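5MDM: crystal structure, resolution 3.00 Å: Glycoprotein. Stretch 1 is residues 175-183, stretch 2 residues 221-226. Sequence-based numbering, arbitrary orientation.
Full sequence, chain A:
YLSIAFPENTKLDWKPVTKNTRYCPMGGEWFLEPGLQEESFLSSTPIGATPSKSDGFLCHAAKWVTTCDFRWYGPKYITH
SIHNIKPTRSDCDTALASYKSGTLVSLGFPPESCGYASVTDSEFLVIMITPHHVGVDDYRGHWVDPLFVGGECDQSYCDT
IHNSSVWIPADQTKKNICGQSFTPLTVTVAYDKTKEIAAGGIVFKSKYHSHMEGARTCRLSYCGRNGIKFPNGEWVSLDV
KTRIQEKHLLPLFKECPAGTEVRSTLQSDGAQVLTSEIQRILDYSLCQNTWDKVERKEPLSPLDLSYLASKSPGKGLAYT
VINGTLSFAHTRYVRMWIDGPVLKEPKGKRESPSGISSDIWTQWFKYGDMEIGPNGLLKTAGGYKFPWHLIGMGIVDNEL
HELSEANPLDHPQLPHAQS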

# COMPACT_ATOMS: atom_id res chain seq x y z
N LYS A 175 24.63 21.38 -8.92
CA LYS A 175 23.27 21.77 -9.29
C LYS A 175 22.45 22.00 -8.03
O LYS A 175 23.00 22.16 -6.94
CB LYS A 175 22.62 20.71 -10.18
CG LYS A 175 23.25 20.57 -11.55
CD LYS A 175 22.59 19.47 -12.36
CE LYS A 175 23.29 19.28 -13.69
NZ LYS A 175 22.76 18.11 -14.44
N ASN A 176 21.13 22.00 -8.18
CA ASN A 176 20.24 22.22 -7.04
C ASN A 176 20.23 21.06 -6.05
O ASN A 176 20.20 19.90 -6.44
CB ASN A 176 18.81 22.48 -7.53
CG ASN A 176 18.69 23.77 -8.31
OD1 ASN A 176 18.60 24.86 -7.74
ND2 ASN A 176 18.68 23.66 -9.64
N ILE A 177 20.26 21.39 -4.77
CA ILE A 177 20.07 20.39 -3.73
C ILE A 177 18.59 19.99 -3.68
O ILE A 177 17.72 20.80 -3.36
CB ILE A 177 20.51 20.91 -2.36
CG1 ILE A 177 22.02 21.15 -2.37
CG2 ILE A 177 20.15 19.92 -1.27
CD1 ILE A 177 22.51 21.84 -1.13
N CYS A 178 18.33 18.73 -4.02
CA CYS A 178 16.96 18.24 -4.09
C CYS A 178 16.92 16.78 -3.71
O CYS A 178 17.76 15.99 -4.13
CB CYS A 178 16.41 18.42 -5.51
SG CYS A 178 14.62 18.28 -5.65
N GLY A 179 15.94 16.41 -2.90
CA GLY A 179 15.76 15.02 -2.56
C GLY A 179 14.60 14.42 -3.32
O GLY A 179 13.97 13.47 -2.87
N GLN A 180 14.32 14.99 -4.49
CA GLN A 180 13.13 14.64 -5.24
C GLN A 180 13.44 14.41 -6.72
O GLN A 180 14.20 15.17 -7.33
CB GLN A 180 12.10 15.76 -5.10
CG GLN A 180 10.68 15.32 -5.34
CD GLN A 180 10.10 14.61 -4.14
OE1 GLN A 180 10.69 14.59 -3.06
NE2 GLN A 180 8.92 14.01 -4.33
N SER A 181 12.85 13.36 -7.29
CA SER A 181 12.98 13.10 -8.72
C SER A 181 11.83 13.74 -9.48
O SER A 181 10.71 13.85 -8.97
CB SER A 181 13.02 11.61 -8.99
OG SER A 181 14.10 11.01 -8.29
N PHE A 182 12.09 14.16 -10.71
CA PHE A 182 11.08 14.82 -11.52
C PHE A 182 10.81 14.09 -12.82
O PHE A 182 11.46 13.09 -13.15
CB PHE A 182 11.48 16.26 -11.81
CG PHE A 182 11.40 17.15 -10.62
CD1 PHE A 182 12.36 17.11 -9.63
CD2 PHE A 182 10.34 18.04 -10.48
CE1 PHE A 182 12.29 17.93 -8.53
CE2 PHE A 182 10.26 18.87 -9.38
CZ PHE A 182 11.24 18.82 -8.40
N THR A 183 9.82 14.58 -13.56
CA THR A 183 9.58 14.12 -14.92
C THR A 183 9.05 15.25 -15.79
O THR A 183 8.29 16.10 -15.32
CB THR A 183 8.61 12.93 -14.98
OG1 THR A 183 8.54 12.44 -16.33
CG2 THR A 183 7.21 13.35 -14.56
N SER A 221 8.21 28.11 -5.05
CA SER A 221 9.52 27.71 -5.54
C SER A 221 9.91 26.39 -4.92
O SER A 221 10.03 26.27 -3.70
CB SER A 221 10.57 28.77 -5.19
OG SER A 221 11.84 28.42 -5.73
N TYR A 222 10.12 25.39 -5.76
CA TYR A 222 10.39 24.04 -5.28
C TYR A 222 11.64 23.47 -5.93
O TYR A 222 11.78 23.48 -7.16
CB TYR A 222 9.20 23.13 -5.57
CG TYR A 222 9.29 21.79 -4.90
CD1 TYR A 222 9.20 21.68 -3.52
CD2 TYR A 222 9.46 20.64 -5.65
CE1 TYR A 222 9.28 20.45 -2.90
CE2 TYR A 222 9.54 19.40 -5.03
CZ TYR A 222 9.45 19.31 -3.66
OH TYR A 222 9.53 18.09 -3.04
N CYS A 223 12.55 22.98 -5.10
CA CYS A 223 13.79 22.39 -5.58
C CYS A 223 14.57 23.33 -6.50
O CYS A 223 15.10 22.91 -7.53
CB CYS A 223 13.52 21.06 -6.29
SG CYS A 223 13.23 19.69 -5.17
N GLY A 224 14.61 24.60 -6.12
CA GLY A 224 15.41 25.57 -6.83
C GLY A 224 14.80 26.08 -8.12
O GLY A 224 15.50 26.68 -8.93
N ARG A 225 13.51 25.84 -8.33
CA ARG A 225 12.85 26.42 -9.50
C ARG A 225 11.39 26.82 -9.30
O ARG A 225 10.67 26.23 -8.50
CB ARG A 225 13.04 25.56 -10.75
CG ARG A 225 12.58 24.11 -10.68
CD ARG A 225 13.10 23.40 -11.93
NE ARG A 225 12.51 22.09 -12.18
CZ ARG A 225 13.00 20.94 -11.73
NH1 ARG A 225 14.08 20.93 -10.95
NH2 ARG A 225 12.39 19.80 -12.03
N ASN A 226 10.98 27.86 -10.03
CA ASN A 226 9.65 28.42 -9.90
C ASN A 226 8.60 27.47 -10.41
O ASN A 226 8.80 26.79 -11.41
CB ASN A 226 9.54 29.73 -10.68
CG ASN A 226 10.50 30.78 -10.20
OD1 ASN A 226 10.62 31.04 -8.99
ND2 ASN A 226 11.20 31.41 -11.14

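The contact is built around a tight turn that presents its tip to a nearly extended chain. Stretch 2 folds back on itself as a type I' beta turn from Y222 to R225, closed by two backbone hydrogen bonds, Y222 N to R225 O at 2.9 Å and R225 N to Y222 O at 3.2 Å. No hydrogen bond crosses to stretch 1, so the two backbones are not paired as sheet neighbours; side chains and one covalent link join them. The CA atoms of C178 and C223 lie 5.4 Å apart, and those of N176 and G224 5.9 Å.

The link is the disulfide, C178 SG to C223 SG at 2.0 Å with a chi3 of 64°. Both CA-to-CB bonds point toward the opposing stretch, and C223 is the residue of stretch 2 most covered by stretch 1.

F182 supplies the main bump. Its ring sits in a hollow lined by Y222, C223 and R225. F182 CZ approaches Y222 CD2 at 3.7 Å, an edge contact for both rings, and C223 CB at 3.8 Å. C223 SG lies at the ring's edge, 5.0 Å from the F182 centroid. R225 covers one face: its CA-to-CB bond points sideways, but the long side chain brings CZ to 4.1 Å from the F182 centroid, only 7° off the ring normal. This is cation-pi geometry, positive charge above the pi cloud, with R225 NH2 3.1 Å from F182 CD2. Q180 fills in beside the disulfide, its CB 4.1 Å from C223 SG.

At the other end, N176 rests against the turn, its CB 3.7 Å from C223 O and its OD1 3.4 Å from G224 CA. The fit requires glycine's bareness: an ideal CB on G224 would fall 1.9 Å from N176 OD1, a clash, and the positive phi of 78° independently favours glycine.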